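Local coordinates for protein serpin (Taeniopygia guttata, PDB 5HGC) that binds the steroid hormone cortisol in a pocket of a serpin fold, probably as a carrier of the corticosteroid-binding globulin type, at residues A7-V12 with D363-L368; G231-F236 with M357-R362. All coordinates share one frame; numbering follows the deposited sequence.

How the contacts relate
From the N terminus, residues 7-12 come first, leading into helix 12-29, and contact 1 sets them against 363-368, 351 residues further on, closing most of the chain into one loop. Contact 2 lies within that loop, pairing strand 233-240 with strand 355-361. The two contacts then meet directly, because 357-362 runs through a tight turn into 363-368: Asp361 N probably bonds to Ser366 O and Leu368 N to Ile359 O, making strands 355-361 and 366-373 antiparallel neighbours. The N-terminal segment is thus tied to the strands of serpin sheet B, and both contacts touch the bound steroid, each supplying part of its pocket.

Contact 1. Residues A7-V12 with D363-L368; sequences AALKLV and DTNSTL. Unlike the reference sequence in segment 7-12: Ala8 (reference Cys). With HCY ((11alpha,14beta)-11,17,21-trihydroxypregn-4-ene-3,20-dione), chain B.
The N-terminal border of the cortisol pocket is formed here, where a type I turn from Leu9 to Val12, at the entry to helix 12-29, meets the hairpin turn before strand 366-373. Val12 carries the contact with its two branches. CG1 of Val12, anti to the backbone N (chi1 166°), lies 3.4 Å from C4 of the steroid and also rests against the carbonyl oxygen of Asn365, while CG2 packs tightly at 3.2 Å from Thr364 O. A short beta-branched side chain suits this wedge between ligand and turn. Leu9 brings the tip CD2 to 3.7 Å from Thr364 O, and Ala8, which differs from the reference sequence, lays its methyl near Thr364 CG2. No direct hydrogen bond crosses between the segments; two waters do that work. One donates to Thr364 O and weakly to Ala8 O, the other to Val12 O at 2.8 Å and Asn365 O at 2.7 Å. Asn365 has a positive phi (47°), a conformation asparagine tolerates well, and with Ser366 it faces Asp361 in a G1 beta bulge. Its CB sits against both Val12 methyls, and its CG, anti to the carbonyl carbon (chi1 -71°), places OD1 of Asn365 to accept from the steroid hydroxyl O3 at 2.7 Å. Within the turn, Ser366 OG donates to Thr364 OG1, which is also bonded to Asp361, so buried hydroxyls brace the bend that presents Asn365. The polar grip of Asn365 beside the apolar wall of Val12 is consistent with the steroid site of corticosteroid-binding globulin, which lies between helices A and H and sheet B.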
ATOM      1  N   ALA A   7     -13.497  15.397   2.418  1.00 36.12           N
ATOM      2  CA  ALA A   7     -14.140  14.233   1.775  1.00 35.58           C
ATOM      3  C   ALA A   7     -13.352  12.940   2.051  1.00 32.90           C
ATOM      4  O   ALA A   7     -13.954  11.933   2.464  1.00 33.77           O
ATOM      5  CB  ALA A   7     -14.332  14.446   0.278  1.00 35.60           C
ATOM      6  N   ALA A   8     -12.027  13.015   1.891  1.00 28.03           N
ATOM      7  CA  ALA A   8     -11.107  11.914   2.180  1.00 28.71           C
ATOM      8  C   ALA A   8     -11.242  11.390   3.610  1.00 31.42           C
ATOM      9  O   ALA A   8     -11.277  10.168   3.846  1.00 31.80           O
ATOM     10  CB  ALA A   8      -9.663  12.308   1.846  1.00 24.37           C
ATOM     11  N   LEU A   9     -11.396  12.302   4.571  1.00 34.11           N
ATOM     12  CA  LEU A   9     -11.426  11.850   5.966  1.00 34.64           C
ATOM     13  C   LEU A   9     -12.623  11.008   6.301  1.00 33.84           C
ATOM     14  O   LEU A   9     -12.542  10.213   7.253  1.00 34.35           O
ATOM     15  CB  LEU A   9     -11.252  12.979   6.978  1.00 34.77           C
ATOM     16  CG  LEU A   9      -9.932  13.731   6.885  1.00 33.76           C
ATOM     17  CD1 LEU A   9     -10.083  15.088   7.545  1.00 32.03           C
ATOM     18  CD2 LEU A   9      -8.811  12.921   7.502  1.00 32.00           C
ATOM     19  N   LYS A  10     -13.699  11.136   5.517  1.00 33.97           N
ATOM     20  CA  LYS A  10     -14.931  10.379   5.802  1.00 35.28           C
ATOM     21  C   LYS A  10     -14.653   8.923   5.572  1.00 36.44           C
ATOM     22  O   LYS A  10     -15.396   8.066   6.103  1.00 42.33           O
ATOM     23  CB  LYS A  10     -16.134  10.808   4.964  1.00 39.74           C
ATOM     24  CG  LYS A  10     -16.611  12.229   5.195  1.00 49.57           C
ATOM     25  CD  LYS A  10     -18.087  12.372   4.839  1.00 53.08           C
ATOM     26  CE  LYS A  10     -18.392  13.827   4.518  1.00 57.59           C
ATOM     27  NZ  LYS A  10     -19.594  13.926   3.645  1.00 57.94           N
ATOM     28  N   LEU A  11     -13.579   8.651   4.811  1.00 30.11           N
ATOM     29  CA  LEU A  11     -13.211   7.297   4.426  1.00 29.36           C
ATOM     30  C   LEU A  11     -12.266   6.545   5.378  1.00 28.98           C
ATOM     31  O   LEU A  11     -12.009   5.325   5.206  1.00 33.90           O
ATOM     32  CB  LEU A  11     -12.608   7.308   3.001  1.00 30.45           C
ATOM     33  CG  LEU A  11     -13.375   7.935   1.817  1.00 29.81           C
ATOM     34  CD1 LEU A  11     -12.635   7.605   0.535  1.00 27.27           C
ATOM     35  CD2 LEU A  11     -14.844   7.532   1.714  1.00 27.41           C
ATOM     36  N   VAL A  12     -11.785   7.249   6.396  1.00 28.95           N
ATOM     37  CA  VAL A  12     -10.606   6.847   7.175  1.00 26.27           C
ATOM     38  C   VAL A  12     -10.779   5.501   7.905  1.00 27.66           C
ATOM     39  O   VAL A  12      -9.882   4.638   7.843  1.00 30.85           O
ATOM     40  CB  VAL A  12     -10.123   8.011   8.064  1.00 25.71           C
ATOM     41  CG1 VAL A  12      -9.150   7.505   9.078  1.00 25.86           C
ATOM     42  CG2 VAL A  12      -9.478   9.116   7.234  1.00 23.55           C
ATOM     43  N   ASP A 363      -1.957  13.903   6.780  1.00 30.07           N
ATOM     44  CA  ASP A 363      -3.020  14.781   6.217  1.00 29.45           C
ATOM     45  C   ASP A 363      -4.334  14.117   5.854  1.00 32.02           C
ATOM     46  O   ASP A 363      -5.385  14.740   5.963  1.00 35.41           O
ATOM     47  CB  ASP A 363      -2.540  15.522   5.001  1.00 33.16           C
ATOM     48  CG  ASP A 363      -1.505  16.564   5.336  1.00 39.70           C
ATOM     49  OD1 ASP A 363      -1.374  17.014   6.520  1.00 43.33           O
ATOM     50  OD2 ASP A 363      -0.784  16.916   4.398  1.00 43.13           O
ATOM     51  N   THR A 364      -4.313  12.849   5.466  1.00 31.76           N
ATOM     52  CA  THR A 364      -5.576  12.158   5.135  1.00 28.44           C
ATOM     53  C   THR A 364      -5.849  10.954   6.014  1.00 27.79           C
ATOM     54  O   THR A 364      -6.851  10.247   5.809  1.00 25.97           O
ATOM     55  CB  THR A 364      -5.533  11.647   3.698  1.00 27.81           C
ATOM     56  OG1 THR A 364      -4.338  10.852   3.527  1.00 29.20           O
ATOM     57  CG2 THR A 364      -5.540  12.793   2.717  1.00 28.82           C
ATOM     58  N   ASN A 365      -4.942  10.690   6.955  1.00 26.24           N
ATOM     59  CA  ASN A 365      -5.030   9.503   7.780  1.00 28.19           C
ATOM     60  C   ASN A 365      -5.300   8.231   7.000  1.00 29.69           C
ATOM     61  O   ASN A 365      -6.231   7.488   7.328  1.00 31.04           O
ATOM     62  CB  ASN A 365      -6.093   9.669   8.862  1.00 30.89           C
ATOM     63  CG  ASN A 365      -5.666  10.654   9.950  1.00 33.00           C
ATOM     64  OD1 ASN A 365      -4.471  10.876  10.190  1.00 30.47           O
ATOM     65  ND2 ASN A 365      -6.647  11.265  10.595  1.00 33.53           N
ATOM     66  N   SER A 366      -4.499   7.987   5.965  1.00 27.13           N
ATOM     67  CA  SER A 366      -4.655   6.772   5.174  1.00 26.80           C
ATOM     68  C   SER A 366      -3.387   5.961   5.212  1.00 25.42           C
ATOM     69  O   SER A 366      -2.274   6.516   5.272  1.00 25.38           O
ATOM     70  CB  SER A 366      -5.029   7.063   3.708  1.00 25.97           C
ATOM     71  OG  SER A 366      -4.077   7.942   3.167  1.00 35.05           O
ATOM     72  N   THR A 367      -3.578   4.644   5.154  1.00 23.29           N
ATOM     73  CA  THR A 367      -2.475   3.720   5.032  1.00 23.23           C
ATOM     74  C   THR A 367      -1.997   3.653   3.593  1.00 22.33           C
ATOM     75  O   THR A 367      -2.740   3.222   2.693  1.00 19.57           O
ATOM     76  CB  THR A 367      -2.877   2.330   5.525  1.00 23.38           C
ATOM     77  OG1 THR A 367      -3.670   2.479   6.724  1.00 23.49           O
ATOM     78  CG2 THR A 367      -1.634   1.481   5.778  1.00 19.84           C
ATOM     79  N   LEU A 368      -0.754   4.090   3.410  1.00 21.80           N
ATOM     80  CA  LEU A 368      -0.111   4.072   2.113  1.00 22.49           C
ATOM     81  C   LEU A 368       0.580   2.754   1.839  1.00 24.59           C
ATOM     82  O   LEU A 368       0.521   2.263   0.710  1.00 25.12           O
ATOM     83  CB  LEU A 368       0.892   5.219   1.951  1.00 21.63           C
ATOM     84  CG  LEU A 368       0.365   6.574   2.416  1.00 21.23           C
ATOM     85  CD1 LEU A 368       1.430   7.630   2.177  1.00 18.79           C
ATOM     86  CD2 LEU A 368      -0.984   6.939   1.769  1.00 20.56           C
TER
HETATM   87  C1  HCY B 501      -7.321   6.004  13.844  1.00 32.05           C
HETATM   88  C2  HCY B 501      -8.653   5.258  13.831  1.00 35.05           C
HETATM   89  C3  HCY B 501      -9.135   4.986  12.424  1.00 37.34           C
HETATM   90  C4  HCY B 501      -8.218   5.127  11.268  1.00 33.61           C
HETATM   91  C5  HCY B 501      -6.896   5.161  11.473  1.00 31.94           C
HETATM   92  C6  HCY B 501      -5.967   4.833  10.324  1.00 32.07           C
HETATM   93  C7  HCY B 501      -4.846   5.893  10.228  1.00 32.96           C
HETATM   94  C8  HCY B 501      -4.206   6.318  11.555  1.00 28.27           C
HETATM   95  C9  HCY B 501      -5.303   6.677  12.581  1.00 31.71           C
HETATM   96  C10 HCY B 501      -6.292   5.516  12.827  1.00 33.16           C
HETATM   97  C12 HCY B 501      -3.707   8.500  13.636  1.00 29.51           C
HETATM   98  C11 HCY B 501      -4.779   7.412  13.865  1.00 33.73           C
HETATM   99  C13 HCY B 501      -2.618   8.036  12.622  1.00 32.16           C
HETATM  100  C14 HCY B 501      -3.322   7.530  11.360  1.00 27.26           C
HETATM  101  C15 HCY B 501      -2.264   7.567  10.284  1.00 28.51           C
HETATM  102  C16 HCY B 501      -1.377   8.757  10.625  1.00 30.90           C
HETATM  103  C17 HCY B 501      -1.762   9.200  12.059  1.00 35.05           C
HETATM  104  C18 HCY B 501      -1.648   6.967  13.204  1.00 28.93           C
HETATM  105  C19 HCY B 501      -5.653   4.210  13.348  1.00 35.00           C
HETATM  106  C20 HCY B 501      -0.562   9.605  12.896  1.00 38.23           C
HETATM  107  C21 HCY B 501      -0.681  10.709  13.926  1.00 37.33           C
HETATM  108  O1  HCY B 501     -10.270   4.585  12.261  1.00 41.86           O
HETATM  109  O2  HCY B 501      -4.206   6.360  14.647  1.00 37.22           O
HETATM  110  O3  HCY B 501      -2.533  10.421  11.989  1.00 37.09           O
HETATM  111  O4  HCY B 501       0.516   9.048  12.755  1.00 40.15           O
HETATM  112  O5  HCY B 501       0.117  10.235  15.010  1.00 45.83           O
HETATM  113  O   HOH W   1      -8.488   9.365   3.895  1.00 20.69           O
HETATM  114  O   HOH W   2      -7.594   5.300   6.453  1.00 26.27           O

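Contact 2. Residues G231-F236 with M357-R362; sequences GSATAF and MLIFDR. With HCY ((11alpha,14beta)-11,17,21-trihydroxypregn-4-ene-3,20-dione), chain B.
Two neighbouring antiparallel strands of serpin sheet B, 233-240 and 355-361, pair here and form one wall of the cortisol pocket. Thr234 with Phe360 and Phe236 with Leu358 are the hydrogen-bonded pairs; Phe360 N to Thr234 O, 2.9 Å, points nearly along the C=O axis. Side chains of these four share the face bearing the steroid. The edge of Phe360 is turned toward the face of Phe236 in an offset edge-to-face stack, planes at 80°. Phe360 CB lies 3.4 Å from C15 of the steroid, while Phe236 meets ligand O4 at its ring edge, CE1 3.7 Å away. Thr234 turns CG2 to the same oxygen, its OG1 being bonded to His228 and Arg226. On the other face, small Ala235 leaves room for Ile359 and for the extended Met357, whose CE reaches Ala235 CB. Beyond the strand end, Arg362 N donates to Ser232 O at 2.9 Å; the side chain, bent at chi3 (-83°), folds back so that Arg362 NE reaches the same oxygen and NH2 bonds to Ala233 O. Ser232 OG donates to Asp361 OD1 at 2.6 Å. Paired sheet B strands lining a steroid site are consistent with the hormone site of corticosteroid-binding globulin.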
ATOM      1  N   GLY A 231       7.275  16.254   4.780  1.00 28.66           N
ATOM      2  CA  GLY A 231       5.958  16.240   4.187  1.00 28.53           C
ATOM      3  C   GLY A 231       5.023  15.708   5.232  1.00 31.40           C
ATOM      4  O   GLY A 231       5.163  15.997   6.401  1.00 38.52           O
ATOM      5  N   SER A 232       4.046  14.935   4.836  1.00 31.31           N
ATOM      6  CA  SER A 232       3.051  14.489   5.799  1.00 28.59           C
ATOM      7  C   SER A 232       3.051  12.959   6.033  1.00 26.95           C
ATOM      8  O   SER A 232       2.301  12.506   6.898  1.00 27.83           O
ATOM      9  CB  SER A 232       1.665  14.958   5.367  1.00 28.56           C
ATOM     10  OG  SER A 232       1.447  14.547   4.019  1.00 29.50           O
ATOM     11  N   ALA A 233       3.832  12.190   5.265  1.00 24.19           N
ATOM     12  CA  ALA A 233       3.913  10.723   5.443  1.00 27.89           C
ATOM     13  C   ALA A 233       4.645  10.415   6.723  1.00 28.16           C
ATOM     14  O   ALA A 233       5.474  11.178   7.139  1.00 36.06           O
ATOM     15  CB  ALA A 233       4.607  10.003   4.271  1.00 22.98           C
ATOM     16  N   THR A 234       4.334   9.288   7.335  1.00 27.22           N
ATOM     17  CA  THR A 234       5.018   8.833   8.529  1.00 25.53           C
ATOM     18  C   THR A 234       5.178   7.309   8.482  1.00 22.94           C
ATOM     19  O   THR A 234       4.350   6.620   7.888  1.00 22.01           O
ATOM     20  CB  THR A 234       4.213   9.306   9.779  1.00 26.29           C
ATOM     21  OG1 THR A 234       5.014   9.154  10.955  1.00 27.04           O
ATOM     22  CG2 THR A 234       2.846   8.571   9.919  1.00 23.23           C
ATOM     23  N   ALA A 235       6.250   6.784   9.074  1.00 21.56           N
ATOM     24  CA  ALA A 235       6.471   5.324   9.094  1.00 18.58           C
ATOM     25  C   ALA A 235       6.449   4.736  10.511  1.00 18.01           C
ATOM     26  O   ALA A 235       7.180   5.218  11.373  1.00 18.28           O
ATOM     27  CB  ALA A 235       7.754   4.998   8.381  1.00 16.28           C
ATOM     28  N   PHE A 236       5.587   3.752  10.764  1.00 17.85           N
ATOM     29  CA  PHE A 236       5.600   2.924  12.029  1.00 20.01           C
ATOM     30  C   PHE A 236       6.394   1.662  11.785  1.00 22.05           C
ATOM     31  O   PHE A 236       6.082   0.919  10.854  1.00 22.92           O
ATOM     32  CB  PHE A 236       4.200   2.477  12.441  1.00 19.03           C
ATOM     33  CG  PHE A 236       3.352   3.583  13.026  1.00 20.24           C
ATOM     34  CD1 PHE A 236       3.052   4.770  12.265  1.00 19.74           C
ATOM     35  CD2 PHE A 236       2.799   3.449  14.315  1.00 19.95           C
ATOM     36  CE1 PHE A 236       2.243   5.794  12.792  1.00 20.52           C
ATOM     37  CE2 PHE A 236       1.992   4.475  14.848  1.00 21.13           C
ATOM     38  CZ  PHE A 236       1.705   5.637  14.087  1.00 20.40           C
ATOM     39  N   MET A 357       6.687  -2.689   8.473  1.00 27.44           N
ATOM     40  CA  MET A 357       6.784  -1.264   8.177  1.00 25.35           C
ATOM     41  C   MET A 357       5.419  -0.739   7.629  1.00 27.09           C
ATOM     42  O   MET A 357       4.901  -1.235   6.585  1.00 28.68           O
ATOM     43  CB  MET A 357       7.926  -0.990   7.242  1.00 23.25           C
ATOM     44  CG  MET A 357       8.021   0.485   6.951  1.00 21.76           C
ATOM     45  SD  MET A 357       9.575   0.742   6.094  1.00 27.91           S
ATOM     46  CE  MET A 357       9.844   2.522   6.115  1.00 20.89           C
ATOM     47  N   LEU A 358       4.810   0.211   8.351  1.00 23.13           N
ATOM     48  CA  LEU A 358       3.488   0.703   7.960  1.00 22.13           C
ATOM     49  C   LEU A 358       3.613   2.196   7.668  1.00 23.11           C
ATOM     50  O   LEU A 358       4.061   2.975   8.530  1.00 24.19           O
ATOM     51  CB  LEU A 358       2.425   0.438   9.021  1.00 22.16           C
ATOM     52  CG  LEU A 358       2.515  -0.914   9.740  1.00 23.31           C
ATOM     53  CD1 LEU A 358       1.530  -0.938  10.891  1.00 22.16           C
ATOM     54  CD2 LEU A 358       2.266  -2.076   8.789  1.00 22.35           C
ATOM     55  N   ILE A 359       3.267   2.595   6.443  1.00 20.55           N
ATOM     56  CA  ILE A 359       3.481   3.980   6.048  1.00 19.30           C
ATOM     57  C   ILE A 359       2.145   4.605   5.881  1.00 18.68           C
ATOM     58  O   ILE A 359       1.312   4.058   5.178  1.00 19.95           O
ATOM     59  CB  ILE A 359       4.313   4.076   4.789  1.00 18.02           C
ATOM     60  CG1 ILE A 359       5.663   3.355   5.032  1.00 17.30           C
ATOM     61  CG2 ILE A 359       4.472   5.523   4.392  1.00 17.56           C
ATOM     62  CD1 ILE A 359       6.546   3.101   3.808  1.00 14.96           C
ATOM     63  N   PHE A 360       1.938   5.727   6.558  1.00 19.36           N
ATOM     64  CA  PHE A 360       0.661   6.456   6.514  1.00 22.63           C
ATOM     65  C   PHE A 360       0.843   7.912   6.036  1.00 26.07           C
ATOM     66  O   PHE A 360       1.972   8.514   6.146  1.00 25.45           O
ATOM     67  CB  PHE A 360      -0.018   6.527   7.881  1.00 22.66           C
ATOM     68  CG  PHE A 360      -0.197   5.194   8.567  1.00 24.29           C
ATOM     69  CD1 PHE A 360       0.819   4.676   9.414  1.00 22.31           C
ATOM     70  CD2 PHE A 360      -1.380   4.455   8.391  1.00 23.45           C
ATOM     71  CE1 PHE A 360       0.665   3.458  10.057  1.00 21.61           C
ATOM     72  CE2 PHE A 360      -1.526   3.239   9.040  1.00 23.67           C
ATOM     73  CZ  PHE A 360      -0.508   2.742   9.880  1.00 22.59           C
ATOM     74  N   ASP A 361      -0.264   8.487   5.541  1.00 24.74           N
ATOM     75  CA  ASP A 361      -0.326   9.942   5.393  1.00 28.03           C
ATOM     76  C   ASP A 361      -1.051  10.617   6.586  1.00 26.53           C
ATOM     77  O   ASP A 361      -2.212  10.280   6.839  1.00 28.05           O
ATOM     78  CB  ASP A 361      -0.957  10.326   4.049  1.00 30.80           C
ATOM     79  CG  ASP A 361      -1.088  11.843   3.868  1.00 36.66           C
ATOM     80  OD1 ASP A 361      -0.212  12.601   4.391  1.00 35.22           O
ATOM     81  OD2 ASP A 361      -2.092  12.272   3.213  1.00 40.00           O
ATOM     82  N   ARG A 362      -0.372  11.556   7.274  1.00 24.93           N
ATOM     83  CA  ARG A 362      -0.953  12.319   8.396  1.00 27.16           C
ATOM     84  C   ARG A 362      -2.021  13.348   8.002  1.00 28.08           C
ATOM     85  O   ARG A 362      -2.907  13.604   8.811  1.00 30.00           O
ATOM     86  CB  ARG A 362       0.095  12.992   9.285  1.00 27.74           C
ATOM     87  CG  ARG A 362       1.001  12.067  10.071  1.00 28.07           C
ATOM     88  CD  ARG A 362       2.170  12.886  10.606  1.00 30.20           C
ATOM     89  NE  ARG A 362       3.209  13.018   9.581  1.00 34.01           N
ATOM     90  CZ  ARG A 362       4.302  13.777   9.688  1.00 36.59           C
ATOM     91  NH1 ARG A 362       4.471  14.513  10.799  1.00 33.61           N
ATOM     92  NH2 ARG A 362       5.212  13.815   8.677  1.00 30.82           N
TER
HETATM   93  C1  HCY B 501      -7.321   6.004  13.844  1.00 32.05           C
HETATM   94  C2  HCY B 501      -8.653   5.258  13.831  1.00 35.05           C
HETATM   95  C3  HCY B 501      -9.135   4.986  12.424  1.00 37.34           C
HETATM   96  C4  HCY B 501      -8.218   5.127  11.268  1.00 33.61           C
HETATM   97  C5  HCY B 501      -6.896   5.161  11.473  1.00 31.94           C
HETATM   98  C6  HCY B 501      -5.967   4.833  10.324  1.00 32.07           C
HETATM   99  C7  HCY B 501      -4.846   5.893  10.228  1.00 32.96           C
HETATM  100  C8  HCY B 501      -4.206   6.318  11.555  1.00 28.27           C
HETATM  101  C9  HCY B 501      -5.303   6.677  12.581  1.00 31.71           C
HETATM  102  C10 HCY B 501      -6.292   5.516  12.827  1.00 33.16           C
HETATM  103  C12 HCY B 501      -3.707   8.500  13.636  1.00 29.51           C
HETATM  104  C11 HCY B 501      -4.779   7.412  13.865  1.00 33.73           C
HETATM  105  C13 HCY B 501      -2.618   8.036  12.622  1.00 32.16           C
HETATM  106  C14 HCY B 501      -3.322   7.530  11.360  1.00 27.26           C
HETATM  107  C15 HCY B 501      -2.264   7.567  10.284  1.00 28.51           C
HETATM  108  C16 HCY B 501      -1.377   8.757  10.625  1.00 30.90           C
HETATM  109  C17 HCY B 501      -1.762   9.200  12.059  1.00 35.05           C
HETATM  110  C18 HCY B 501      -1.648   6.967  13.204  1.00 28.93           C
HETATM  111  C19 HCY B 501      -5.653   4.210  13.348  1.00 35.00           C
HETATM  112  C20 HCY B 501      -0.562   9.605  12.896  1.00 38.23           C
HETATM  113  C21 HCY B 501      -0.681  10.709  13.926  1.00 37.33           C
HETATM  114  O1  HCY B 501     -10.270   4.585  12.261  1.00 41.86           O
HETATM  115  O2  HCY B 501      -4.206   6.360  14.647  1.00 37.22           O
HETATM  116  O3  HCY B 501      -2.533  10.421  11.989  1.00 37.09           O
HETATM  117  O4  HCY B 501       0.516   9.048  12.755  1.00 40.15           O
HETATM  118  O5  HCY B 501       0.117  10.235  15.010  1.00 45.83           O